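Local coordinates for protein dephospho-CoA kinase (Mycobacterium paratuberculosis, PDB 6N39) that probably phosphorylates the 3'-hydroxyl of dephosphocoenzyme A at the expense of ATP, the final step of coenzyme A synthesis, at residues A24-F29 against A34-G39; V236-T241 against A292-L297; G244-R249 against A282-E287; A257-P262 against W360-P365; R368-A373 against Y401-D406. All blocks are in the same frame, centred on the assembly; numbering follows the deposited sequence. Where two conformers were deposited one is given.

How the contacts relate
Contact 1 comes first along the chain and lies in the kinase part, where helix 22-31 meets edge strand 35-38 of the parallel sheet. The other four belong to the C-terminal UPF0157 region, and the centres of contacts 1 and 5 are about 49 Å apart. Contact 3 is nested within the loop closed by contact 2; their centres are about 10 Å apart and a salt bridge between R296 and D283 joins them. Contact 4 crosses both in chain order. Contacts 4 and 5, with centres about 11 Å apart, lie on helices 349-363 and 365-382, which follow each other, and touch through L361. In contact 2, R238 ties the UPF0157 region to the kinase part, consistent with that region's part in folding the full-length enzyme.

Contact 1: A24-F29 against A34-G39; sequences ALSSAF and AVIVDG
A chi1 of 176° carries the S26 hydroxyl away from its own N and out toward the strand, where the CG2 branch of I36, likewise turned away from its backbone N, comes up against it. The contact is tight: S26 OG lies 3.2 Å from I36 CG2, while I36 CD1, at the end of the longer branch, rests 3.6 Å from the carbonyl O of S26. The same hydroxyl serves a polar purpose. It donates to a water 3.0 Å from S26 OG, and the water in turn donates to D38 OD2, 2.9 Å away, bridging the helix to the far end of the strand. These elements belong to a beta-alpha-beta crossover of the P-loop kinase fold: helix 22-31 follows strand 10-16 and leads to strand 35-38, parallel to strand 10-16 but with strand 115-119 between them. A24, near the start of this helix, belongs to the predicted ATP site. Where the chain turns out of the helix, A34 N donates to F29 O at 3.2 Å, with an N-H...O angle of 162°. The methyl of A34 packs beside this link, its CB 4.2 Å from F29 CB, whereas the F29 ring leads off from the strand. D38 divides its carboxylate between two tasks, OD2 taking the water and OD1 capping the backbone N of V41, and more weakly that of D40, at the start of helix 39-45.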
# COMPACT_ATOMS: atom_id res chain seq x y z
N ALA A 24 -3.63 -22.08 5.31
CA ALA A 24 -2.52 -22.42 6.20
C ALA A 24 -1.80 -21.17 6.70
O ALA A 24 -1.44 -21.07 7.88
CB ALA A 24 -1.55 -23.36 5.48
N LEU A 25 -1.60 -20.18 5.82
CA LEU A 25 -0.88 -18.99 6.24
C LEU A 25 -1.74 -18.16 7.18
O LEU A 25 -1.24 -17.59 8.16
CB LEU A 25 -0.46 -18.17 5.01
CG LEU A 25 0.17 -16.79 5.28
CD1 LEU A 25 1.35 -16.88 6.27
CD2 LEU A 25 0.63 -16.16 3.99
N SER A 26 -3.03 -18.09 6.88
CA SER A 26 -3.98 -17.46 7.79
C SER A 26 -3.90 -18.07 9.19
O SER A 26 -3.84 -17.36 10.20
CB SER A 26 -5.39 -17.60 7.19
OG SER A 26 -6.37 -17.09 8.05
N SER A 27 -3.89 -19.40 9.26
CA SER A 27 -3.78 -20.06 10.56
C SER A 27 -2.45 -19.73 11.24
O SER A 27 -2.40 -19.54 12.46
CB SER A 27 -3.96 -21.57 10.40
OG SER A 27 -3.69 -22.24 11.62
N ALA A 28 -1.36 -19.67 10.47
CA ALA A 28 -0.06 -19.32 11.04
C ALA A 28 -0.07 -17.93 11.67
O ALA A 28 0.43 -17.71 12.79
CB ALA A 28 1.02 -19.42 9.95
N PHE A 29 -0.68 -16.96 10.97
CA PHE A 29 -0.80 -15.63 11.56
C PHE A 29 -1.71 -15.66 12.79
O PHE A 29 -1.42 -14.99 13.80
CB PHE A 29 -1.31 -14.61 10.53
CG PHE A 29 -0.26 -14.17 9.55
CD1 PHE A 29 1.02 -13.85 9.97
CD2 PHE A 29 -0.56 -14.09 8.19
CE1 PHE A 29 1.99 -13.44 9.06
CE2 PHE A 29 0.40 -13.68 7.28
CZ PHE A 29 1.67 -13.36 7.71
N ALA A 34 -3.02 -12.83 15.55
CA ALA A 34 -3.81 -12.00 14.65
C ALA A 34 -5.29 -12.41 14.68
O ALA A 34 -5.65 -13.54 15.02
CB ALA A 34 -3.29 -12.11 13.22
N VAL A 35 -6.15 -11.46 14.30
CA VAL A 35 -7.59 -11.69 14.15
C VAL A 35 -7.87 -11.97 12.68
O VAL A 35 -7.58 -11.12 11.82
CB VAL A 35 -8.40 -10.48 14.64
CG1 VAL A 35 -9.88 -10.67 14.32
CG2 VAL A 35 -8.18 -10.26 16.13
N ILE A 36 -8.47 -13.12 12.40
CA ILE A 36 -8.74 -13.56 11.02
C ILE A 36 -10.18 -13.23 10.64
O ILE A 36 -11.12 -13.76 11.24
CB ILE A 36 -8.50 -15.07 10.86
CG1 ILE A 36 -7.08 -15.48 11.34
CG2 ILE A 36 -8.78 -15.49 9.41
CD1 ILE A 36 -5.96 -14.58 10.83
N VAL A 37 -10.37 -12.40 9.62
CA VAL A 37 -11.68 -12.16 9.03
C VAL A 37 -11.72 -12.87 7.68
O VAL A 37 -11.07 -12.45 6.72
CB VAL A 37 -11.99 -10.67 8.90
CG1 VAL A 37 -13.33 -10.47 8.19
CG2 VAL A 37 -12.02 -10.03 10.27
N ASP A 38 -12.51 -13.94 7.60
CA ASP A 38 -12.61 -14.77 6.40
C ASP A 38 -14.03 -14.66 5.87
O ASP A 38 -14.96 -15.27 6.42
CB ASP A 38 -12.22 -16.22 6.74
CG ASP A 38 -12.13 -17.11 5.50
OD1 ASP A 38 -12.94 -16.96 4.57
OD2 ASP A 38 -11.23 -17.98 5.48
N GLY A 39 -14.20 -13.88 4.80
CA GLY A 39 -15.54 -13.60 4.30
C GLY A 39 -16.30 -14.84 3.87
O GLY A 39 -17.51 -14.94 4.07
O HOH W 1 -8.43 -17.66 5.91

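Contact 2: V236-T241 against A292-L297; sequences VNRLKT and AGYPRL
A sharp bend at chi3 (-55°), after a chain extended from the helix as far as CD, swings the guanidinium of R238 round so that its edge faces the phenol of Y294. R238 NH1 donates to Y294 OH at 3.0 Å, the N-H...O angle being 154°, with the oxygen practically in the guanidinium plane. Guanidinium and ring planes are 29° apart, and the two side chains cross at about a right angle. Before the bend, R238 CD sits in the plane of the ring at its edge, 3.8 Å from Y294 CE1, and also 3.6 Å from A292 O. L239 attends to a face of the same ring. Its CD2 stands over the face, 4.1 Å from the Y294 ring centroid, in a CH-pi contact displaced toward the rim. G293, at positive phi, closes helix 286-291 in a Schellman motif, and the loop that follows carries the ring. The remaining nitrogens of the arginine are also engaged: NE bonds to F132 O, and NH2 forms a salt bridge with D178, both in the kinase part. The buried guanidinium thus has three partners, D178 probably balancing its charge, and couples the UPF0157 region to the kinase part, consistent with the role of that region in proper folding of the full-length enzyme.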
# COMPACT_ATOMS: atom_id res chain seq x y z
N VAL A 236 1.33 4.86 -4.32
CA VAL A 236 0.52 5.87 -5.01
C VAL A 236 -0.94 5.45 -5.04
O VAL A 236 -1.83 6.26 -4.73
CB VAL A 236 1.06 6.10 -6.44
CG1 VAL A 236 0.01 6.86 -7.29
CG2 VAL A 236 2.40 6.86 -6.42
N ASN A 237 -1.22 4.19 -5.40
CA ASN A 237 -2.60 3.73 -5.45
C ASN A 237 -3.24 3.79 -4.06
O ASN A 237 -4.38 4.24 -3.91
CB ASN A 237 -2.68 2.30 -6.00
CG ASN A 237 -2.36 2.23 -7.48
OD1 ASN A 237 -2.34 3.25 -8.18
ND2 ASN A 237 -2.13 1.01 -7.99
N ARG A 238 -2.51 3.30 -3.05
CA ARG A 238 -3.02 3.30 -1.68
C ARG A 238 -3.36 4.71 -1.20
O ARG A 238 -4.39 4.93 -0.55
CB ARG A 238 -1.97 2.65 -0.75
CG ARG A 238 -2.31 2.69 0.73
CD ARG A 238 -1.16 2.06 1.60
NE ARG A 238 -0.83 0.71 1.16
CZ ARG A 238 0.40 0.26 0.92
NH1 ARG A 238 1.47 1.03 1.15
NH2 ARG A 238 0.56 -0.99 0.48
N LEU A 239 -2.52 5.67 -1.54
CA LEU A 239 -2.74 7.04 -1.09
C LEU A 239 -3.87 7.71 -1.88
O LEU A 239 -4.64 8.49 -1.31
CB LEU A 239 -1.45 7.85 -1.19
CG LEU A 239 -0.26 7.45 -0.30
CD1 LEU A 239 1.04 8.22 -0.68
CD2 LEU A 239 -0.59 7.68 1.16
N LYS A 240 -4.00 7.41 -3.18
CA LYS A 240 -5.16 7.92 -3.93
C LYS A 240 -6.46 7.44 -3.30
O LYS A 240 -7.39 8.24 -3.05
CB LYS A 240 -5.07 7.46 -5.40
CG LYS A 240 -4.03 8.25 -6.22
CD LYS A 240 -3.89 7.70 -7.64
CE LYS A 240 -5.16 7.88 -8.50
NZ LYS A 240 -5.44 9.28 -8.88
N THR A 241 -6.53 6.14 -3.00
CA THR A 241 -7.73 5.59 -2.38
C THR A 241 -7.98 6.22 -1.02
O THR A 241 -9.13 6.58 -0.70
CB THR A 241 -7.61 4.07 -2.25
OG1 THR A 241 -7.59 3.51 -3.57
CG2 THR A 241 -8.81 3.49 -1.48
N ALA A 292 -4.37 4.38 6.72
CA ALA A 292 -3.68 3.73 5.61
C ALA A 292 -2.22 3.42 5.92
O ALA A 292 -1.53 2.87 5.05
CB ALA A 292 -3.76 4.60 4.35
N GLY A 293 -1.72 3.76 7.11
CA GLY A 293 -0.39 3.36 7.53
C GLY A 293 0.63 4.48 7.73
O GLY A 293 1.82 4.18 7.89
N TYR A 294 0.21 5.75 7.75
CA TYR A 294 1.13 6.88 7.66
C TYR A 294 0.83 7.93 8.73
O TYR A 294 0.03 8.84 8.51
CB TYR A 294 1.05 7.52 6.27
CG TYR A 294 1.29 6.55 5.13
CD1 TYR A 294 0.24 5.81 4.57
CD2 TYR A 294 2.57 6.40 4.58
CE1 TYR A 294 0.46 4.91 3.54
CE2 TYR A 294 2.80 5.53 3.54
CZ TYR A 294 1.75 4.78 3.02
OH TYR A 294 2.01 3.89 2.00
N PRO A 295 1.46 7.83 9.91
CA PRO A 295 1.32 8.90 10.90
C PRO A 295 1.89 10.21 10.38
O PRO A 295 2.81 10.24 9.56
CB PRO A 295 2.12 8.39 12.12
CG PRO A 295 2.14 6.86 11.95
CD PRO A 295 2.19 6.66 10.44
N ARG A 296 1.37 11.31 10.92
CA ARG A 296 1.88 12.64 10.58
C ARG A 296 3.07 13.02 11.47
O ARG A 296 3.11 12.69 12.66
CB ARG A 296 0.78 13.69 10.73
CG ARG A 296 1.27 15.11 10.36
CD ARG A 296 0.13 15.98 9.87
NE ARG A 296 -0.55 16.66 10.97
CZ ARG A 296 -1.55 17.52 10.81
NH1 ARG A 296 -2.01 17.79 9.57
NH2 ARG A 296 -2.09 18.10 11.88
N LEU A 297 4.05 13.71 10.88
CA LEU A 297 5.10 14.37 11.66
C LEU A 297 4.57 15.74 12.05
O LEU A 297 4.49 16.65 11.22
CB LEU A 297 6.41 14.47 10.87
CG LEU A 297 6.95 13.06 10.61
CD1 LEU A 297 7.89 13.01 9.44
CD2 LEU A 297 7.65 12.56 11.87

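Contact 3: G244-R249 against A282-E287; sequences GHRALR and ADELVE
R246 and E284 meet at about a right angle, the guanidinium plane standing 87° to that of the carboxylate. Extended from CG to NE, the arginine runs past the glutamate and offers it NE: the salt bridge R246 NE to E284 OE1 is 2.7 Å long and nearly straight, at 169°. The nitrogen meets the anti lone pair of OE1, on the side away from the other oxygen, and OE1 lies close to the guanidinium plane. L285 and the arginine chain point opposite ways, L285 CD2 coming within 3.8 Å of R246 CD and so lining the aliphatic part of the chain. The pair joins the loop between helix 228-243 and the edge strand 249-253 to the turn between helices 279-284 and 286-291, which comes after the neighbouring antiparallel strand 270-276 of the mixed sheet in the UPF0157 region. L285 reaches V276 on that strand as well. H245 CE1 covers one face of the guanidinium, 3.6 Å above its plane, and the carbonyl O of E284 lies more distantly over the other. A water in the plane of the histidine ring, 2.8 Å from H245 NE2, donates to E284 OE1 at 2.7 Å, and OE1 accepts from R246 NE and from this water. R246 NH1 makes a weak bond to S243 O at the end of the preceding helix.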
# COMPACT_ATOMS: atom_id res chain seq x y z
N GLY A 244 -9.32 10.02 -1.24
CA GLY A 244 -10.71 10.27 -1.60
C GLY A 244 -10.82 11.33 -2.67
O GLY A 244 -10.29 11.12 -3.76
N HIS A 245 -11.49 12.45 -2.40
CA HIS A 245 -11.60 13.57 -3.33
C HIS A 245 -10.49 14.60 -3.17
O HIS A 245 -10.40 15.52 -3.98
CB HIS A 245 -12.94 14.30 -3.15
CG HIS A 245 -13.05 15.02 -1.84
ND1 HIS A 245 -13.15 14.36 -0.64
CD2 HIS A 245 -13.02 16.34 -1.54
CE1 HIS A 245 -13.22 15.24 0.35
NE2 HIS A 245 -13.14 16.45 -0.18
N ARG A 246 -9.67 14.48 -2.13
CA ARG A 246 -8.77 15.55 -1.75
C ARG A 246 -7.44 15.53 -2.49
O ARG A 246 -6.74 16.55 -2.49
CB ARG A 246 -8.51 15.51 -0.25
CG ARG A 246 -9.78 15.73 0.61
CD ARG A 246 -9.42 15.55 2.09
NE ARG A 246 -10.58 15.46 2.97
CZ ARG A 246 -11.23 14.33 3.21
NH1 ARG A 246 -10.85 13.20 2.62
NH2 ARG A 246 -12.27 14.35 4.02
N ALA A 247 -7.06 14.41 -3.12
CA ALA A 247 -5.80 14.35 -3.86
C ALA A 247 -6.05 14.78 -5.30
O ALA A 247 -6.62 14.03 -6.09
CB ALA A 247 -5.19 12.96 -3.82
N LEU A 248 -5.62 15.99 -5.64
CA LEU A 248 -5.68 16.42 -7.04
C LEU A 248 -4.75 15.57 -7.90
O LEU A 248 -5.06 15.29 -9.06
CB LEU A 248 -5.34 17.90 -7.14
CG LEU A 248 -6.18 18.79 -6.23
CD1 LEU A 248 -5.90 20.25 -6.53
CD2 LEU A 248 -7.67 18.50 -6.38
N ARG A 249 -3.59 15.19 -7.37
CA ARG A 249 -2.69 14.26 -8.05
C ARG A 249 -1.74 13.71 -7.01
O ARG A 249 -1.57 14.29 -5.93
CB ARG A 249 -1.93 14.93 -9.21
CG ARG A 249 -1.10 16.16 -8.83
CD ARG A 249 -0.43 16.82 -10.06
NE ARG A 249 0.65 15.98 -10.58
CZ ARG A 249 1.32 16.20 -11.70
NH1 ARG A 249 1.06 17.27 -12.45
NH2 ARG A 249 2.27 15.35 -12.07
N ALA A 282 -5.35 19.33 3.42
CA ALA A 282 -4.27 18.53 3.98
C ALA A 282 -4.58 18.12 5.41
O ALA A 282 -4.36 16.98 5.81
CB ALA A 282 -2.95 19.30 3.92
N ASP A 283 -5.12 19.05 6.20
CA ASP A 283 -5.40 18.73 7.59
C ASP A 283 -6.56 17.74 7.72
O ASP A 283 -6.60 16.96 8.67
CB ASP A 283 -5.67 20.02 8.38
CG ASP A 283 -4.37 20.78 8.70
OD1 ASP A 283 -3.28 20.17 8.67
OD2 ASP A 283 -4.42 21.98 9.00
N GLU A 284 -7.48 17.75 6.75
CA GLU A 284 -8.52 16.72 6.73
C GLU A 284 -7.94 15.33 6.45
O GLU A 284 -8.62 14.32 6.68
CB GLU A 284 -9.58 17.04 5.67
CG GLU A 284 -10.46 18.24 5.99
CD GLU A 284 -11.48 18.55 4.88
OE1 GLU A 284 -11.55 17.80 3.87
OE2 GLU A 284 -12.21 19.55 5.01
N LEU A 285 -6.73 15.25 5.91
CA LEU A 285 -6.19 13.92 5.60
C LEU A 285 -5.58 13.15 6.79
O LEU A 285 -5.10 12.02 6.59
CB LEU A 285 -5.13 14.04 4.50
CG LEU A 285 -5.74 14.33 3.12
CD1 LEU A 285 -4.63 14.65 2.11
CD2 LEU A 285 -6.55 13.13 2.63
N VAL A 286 -5.59 13.67 8.02
CA VAL A 286 -4.80 13.03 9.09
C VAL A 286 -5.33 11.63 9.40
O VAL A 286 -4.57 10.65 9.43
CB VAL A 286 -4.79 13.91 10.35
CG1 VAL A 286 -4.27 13.12 11.56
CG2 VAL A 286 -3.94 15.15 10.11
N GLU A 287 -6.63 11.51 9.65
CA GLU A 287 -7.17 10.20 10.02
C GLU A 287 -7.13 9.20 8.87
O GLU A 287 -6.74 8.04 9.11
CB GLU A 287 -8.60 10.35 10.57
CG GLU A 287 -8.67 11.01 11.94
CD GLU A 287 -7.81 10.32 12.98
OE1 GLU A 287 -6.78 10.90 13.39
OE2 GLU A 287 -8.15 9.18 13.39
O HOH W 2 -12.87 18.64 1.61

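Contact 4: A257-P262 against W360-P365; sequences ALPGDP and WLTADP
T362 OG1 hydrogen-bonds to V358 O one turn back in helix 349-363, and across the contact P259 CD and L258 CD2 pack against this oxygen, at 3.5 Å and 3.8 Å from T362 OG1. A chi1 of -62° sets the hydroxyl beside the backbone N, from where it can reach that carbonyl, and leaves the methyl T362 CG2 to face the proline ring, 3.8 Å from P259 CG. Proline and threonine cross at about a right angle. L258, which comes just before, lies alongside T362, the two pointing opposite ways, and directs its two methyls toward the helix: L258 CD2 packs 3.9 Å from L361 CB, and L258 CD1 is 4.1 Å from L361 CD1. L361 has further neighbours. Its other methyl, CD2, stands over the rim of the W360 ring, and the side chain also meets A367 and Y371 of helix 365-382. The contact therefore lays the loop between strands 249-253 and 266-267 of the UPF0157 region against the last turn of helix 349-363, just before D364 caps the next helix. No hydrogen bond crosses between loop and helix; with the threonine hydroxyl turned to its own helix, the two parts are held together by the fit of methyls, methylenes and the proline ring, and the contact depends on shape rather than on charge.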
# COMPACT_ATOMS: atom_id res chain seq x y z
N ALA A 257 12.67 8.15 -7.67
CA ALA A 257 11.87 8.27 -8.88
C ALA A 257 12.69 8.46 -10.15
O ALA A 257 12.12 8.47 -11.24
CB ALA A 257 10.88 9.43 -8.76
N LEU A 258 14.00 8.61 -10.05
CA LEU A 258 14.81 8.75 -11.25
C LEU A 258 14.93 7.42 -11.98
O LEU A 258 14.86 6.35 -11.36
CB LEU A 258 16.20 9.28 -10.90
CG LEU A 258 16.19 10.63 -10.18
CD1 LEU A 258 17.60 11.05 -9.81
CD2 LEU A 258 15.51 11.68 -11.04
N PRO A 259 15.10 7.45 -13.31
CA PRO A 259 15.35 6.20 -14.05
C PRO A 259 16.54 5.45 -13.47
O PRO A 259 17.57 6.03 -13.13
CB PRO A 259 15.65 6.69 -15.48
CG PRO A 259 14.93 7.97 -15.58
CD PRO A 259 14.99 8.61 -14.21
N GLY A 260 16.37 4.13 -13.35
CA GLY A 260 17.38 3.26 -12.79
C GLY A 260 18.73 3.39 -13.46
O GLY A 260 18.88 3.10 -14.65
N ASP A 261 19.73 3.82 -12.69
CA ASP A 261 21.11 3.93 -13.16
C ASP A 261 22.00 3.29 -12.11
O ASP A 261 22.11 3.84 -10.99
CB ASP A 261 21.47 5.40 -13.40
CG ASP A 261 22.91 5.58 -13.89
OD1 ASP A 261 23.65 4.59 -14.01
OD2 ASP A 261 23.28 6.74 -14.15
N PRO A 262 22.63 2.15 -12.40
CA PRO A 262 23.43 1.47 -11.36
C PRO A 262 24.60 2.30 -10.84
O PRO A 262 25.08 2.04 -9.73
CB PRO A 262 23.93 0.20 -12.07
CG PRO A 262 23.82 0.51 -13.54
CD PRO A 262 22.63 1.41 -13.67
N TRP A 360 13.89 17.46 -14.29
CA TRP A 360 15.17 18.11 -14.56
C TRP A 360 16.32 17.11 -14.47
O TRP A 360 17.08 16.95 -15.42
CB TRP A 360 15.34 19.27 -13.57
CG TRP A 360 16.69 19.93 -13.61
CD1 TRP A 360 17.28 20.52 -14.69
CD2 TRP A 360 17.60 20.06 -12.52
NE1 TRP A 360 18.52 21.01 -14.34
CE2 TRP A 360 18.74 20.75 -13.01
CE3 TRP A 360 17.58 19.68 -11.18
CZ2 TRP A 360 19.84 21.05 -12.21
CZ3 TRP A 360 18.67 19.98 -10.38
CH2 TRP A 360 19.79 20.66 -10.90
N LEU A 361 16.43 16.40 -13.34
CA LEU A 361 17.51 15.44 -13.20
C LEU A 361 17.40 14.31 -14.22
O LEU A 361 18.42 13.79 -14.69
CB LEU A 361 17.55 14.88 -11.77
CG LEU A 361 18.10 15.83 -10.70
CD1 LEU A 361 18.27 15.12 -9.36
CD2 LEU A 361 19.42 16.46 -11.14
N THR A 362 16.18 13.91 -14.59
CA THR A 362 16.04 12.91 -15.64
C THR A 362 16.63 13.40 -16.95
O THR A 362 17.25 12.63 -17.68
CB THR A 362 14.57 12.52 -15.82
OG1 THR A 362 14.08 11.94 -14.60
CG2 THR A 362 14.43 11.50 -16.95
N ALA A 363 16.48 14.69 -17.26
CA ALA A 363 16.97 15.20 -18.54
C ALA A 363 18.45 15.57 -18.55
O ALA A 363 19.03 15.67 -19.63
CB ALA A 363 16.14 16.41 -18.97
N ASP A 364 19.08 15.78 -17.39
CA ASP A 364 20.41 16.41 -17.32
C ASP A 364 21.40 15.53 -16.57
O ASP A 364 21.53 15.63 -15.33
CB ASP A 364 20.29 17.79 -16.66
CG ASP A 364 21.60 18.58 -16.69
OD1 ASP A 364 22.65 18.04 -17.09
OD2 ASP A 364 21.56 19.77 -16.30
N PRO A 365 22.16 14.69 -17.28
CA PRO A 365 23.09 13.76 -16.61
C PRO A 365 24.17 14.44 -15.78
O PRO A 365 24.58 13.90 -14.75
CB PRO A 365 23.72 12.99 -17.78
CG PRO A 365 22.76 13.16 -18.91
CD PRO A 365 22.20 14.53 -18.75

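Contact 5: R368-A373 against Y401-D406; sequences RADYLA and YRRAWD. With ACT (acetate ion), chain C.
Only 3.2 Å separates D370 OD2 from R403 NH2, the one oxygen and one nitrogen through which these side chains touch. The salt bridge is weak as a hydrogen bond, bent to 129°, and the carboxylate and guanidinium planes are 61° apart, so the groups do not pair side by side. D370 has a second conformer, which makes this link the more tentative. The span is long, with the CA atoms of D370 and R403 12.0 Å apart, and R403 crosses it on a chain bent at chi2 and chi3 (68°). Its firmer partner is D399, one turn back on helix 386-411, which binds NH1, while W360 of helix 349-363 packs against the arginine. Next to D370, Y371 points into the helix packing, its ring stacked on W396 and edge-to-face with F357. The Y371 hydroxyl donates to an acetate, probably from the crystallisation liquor, at 2.6 Å from Y371 OH to the acetate O, which lies in the ring plane; K393 bonds to the same hydroxyl, and S255 to the acetate. At the surface of these UPF0157 helices the weak ion pair probably adds little, and the aromatic contacts of Y371 join helix 365-382 to helices 349-363 and 386-411.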
# COMPACT_ATOMS: atom_id res chain seq x y z
N ARG A 368 22.77 15.31 -12.47
CA ARG A 368 22.69 14.07 -11.70
C ARG A 368 24.03 13.72 -11.08
O ARG A 368 24.10 13.32 -9.91
CB ARG A 368 22.22 12.91 -12.57
CG ARG A 368 20.76 12.88 -12.87
CD ARG A 368 20.27 11.45 -13.18
NE ARG A 368 21.02 10.78 -14.26
CZ ARG A 368 20.83 10.99 -15.56
NH1 ARG A 368 19.94 11.88 -15.99
NH2 ARG A 368 21.54 10.30 -16.45
N ALA A 369 25.11 13.83 -11.86
CA ALA A 369 26.43 13.53 -11.33
C ALA A 369 26.80 14.49 -10.20
O ALA A 369 27.34 14.07 -9.16
CB ALA A 369 27.47 13.59 -12.46
N ASP A 370 26.54 15.79 -10.39
CA ASP A 370 26.78 16.76 -9.33
C ASP A 370 26.04 16.37 -8.06
O ASP A 370 26.61 16.39 -6.95
CB ASP A 370 26.34 18.16 -9.76
CG ASP A 370 27.28 18.80 -10.75
OD1 ASP A 370 28.38 18.25 -10.98
OD2 ASP A 370 26.91 19.86 -11.29
N TYR A 371 24.76 16.03 -8.20
CA TYR A 371 23.95 15.67 -7.03
C TYR A 371 24.50 14.44 -6.34
O TYR A 371 24.60 14.39 -5.11
CB TYR A 371 22.50 15.45 -7.47
CG TYR A 371 21.51 15.25 -6.34
CD1 TYR A 371 21.69 15.88 -5.12
CD2 TYR A 371 20.39 14.44 -6.51
CE1 TYR A 371 20.78 15.70 -4.08
CE2 TYR A 371 19.47 14.26 -5.48
CZ TYR A 371 19.68 14.90 -4.26
OH TYR A 371 18.79 14.73 -3.23
N LEU A 372 24.89 13.42 -7.13
CA LEU A 372 25.46 12.22 -6.55
C LEU A 372 26.72 12.53 -5.76
O LEU A 372 26.93 11.99 -4.66
CB LEU A 372 25.75 11.20 -7.65
CG LEU A 372 26.41 9.93 -7.10
CD1 LEU A 372 25.47 9.23 -6.13
CD2 LEU A 372 26.81 9.00 -8.22
N ALA A 373 27.59 13.40 -6.30
CA ALA A 373 28.82 13.72 -5.59
C ALA A 373 28.52 14.43 -4.28
O ALA A 373 29.17 14.17 -3.25
CB ALA A 373 29.74 14.57 -6.47
N TYR A 401 17.97 24.65 -7.21
CA TYR A 401 16.69 25.31 -7.45
C TYR A 401 16.81 26.29 -8.61
O TYR A 401 15.99 26.28 -9.54
CB TYR A 401 16.25 26.03 -6.16
CG TYR A 401 14.84 26.59 -6.17
CD1 TYR A 401 13.74 25.76 -5.94
CD2 TYR A 401 14.61 27.95 -6.39
CE1 TYR A 401 12.45 26.26 -5.93
CE2 TYR A 401 13.31 28.45 -6.40
CZ TYR A 401 12.23 27.61 -6.16
OH TYR A 401 10.94 28.10 -6.17
N ARG A 402 17.85 27.13 -8.57
CA ARG A 402 18.01 28.11 -9.64
C ARG A 402 18.21 27.44 -11.00
O ARG A 402 17.65 27.87 -12.01
CB ARG A 402 19.16 29.07 -9.32
CG ARG A 402 18.85 30.01 -8.13
CD ARG A 402 19.97 31.03 -7.90
NE ARG A 402 21.21 30.37 -7.48
CZ ARG A 402 21.67 30.35 -6.24
NH1 ARG A 402 21.02 30.96 -5.25
NH2 ARG A 402 22.81 29.70 -5.98
N ARG A 403 18.99 26.35 -11.02
CA ARG A 403 19.32 25.72 -12.29
C ARG A 403 18.12 24.97 -12.85
O ARG A 403 17.85 25.02 -14.05
CB ARG A 403 20.51 24.78 -12.13
CG ARG A 403 21.85 25.48 -11.93
CD ARG A 403 22.76 24.62 -11.06
NE ARG A 403 23.18 23.40 -11.74
CZ ARG A 403 23.75 22.36 -11.12
NH1 ARG A 403 23.95 22.39 -9.81
NH2 ARG A 403 24.11 21.29 -11.83
N ALA A 404 17.42 24.23 -11.99
CA ALA A 404 16.21 23.54 -12.42
C ALA A 404 15.21 24.52 -13.02
O ALA A 404 14.62 24.24 -14.07
CB ALA A 404 15.58 22.79 -11.24
N TRP A 405 15.02 25.67 -12.39
CA TRP A 405 14.05 26.61 -12.95
C TRP A 405 14.58 27.28 -14.21
O TRP A 405 13.78 27.62 -15.10
CB TRP A 405 13.62 27.62 -11.89
CG TRP A 405 12.53 27.02 -11.04
CD1 TRP A 405 12.63 26.57 -9.74
CD2 TRP A 405 11.18 26.76 -11.45
NE1 TRP A 405 11.41 26.05 -9.33
CE2 TRP A 405 10.51 26.16 -10.36
CE3 TRP A 405 10.46 26.99 -12.63
CZ2 TRP A 405 9.17 25.79 -10.42
CZ3 TRP A 405 9.13 26.62 -12.69
CH2 TRP A 405 8.50 26.03 -11.58
N ASP A 406 15.89 27.44 -14.34
CA ASP A 406 16.44 27.92 -15.62
C ASP A 406 16.13 26.93 -16.73
O ASP A 406 15.72 27.32 -17.83
CB ASP A 406 17.95 28.11 -15.50
CG ASP A 406 18.33 29.50 -15.07
OD1 ASP A 406 17.52 30.43 -15.29
OD2 ASP A 406 19.45 29.68 -14.52
C ACT C . 15.64 13.52 -3.07
O ACT C . 16.71 13.34 -3.73
OXT ACT C . 14.81 12.66 -2.69
CH3 ACT C . 15.31 15.02 -2.64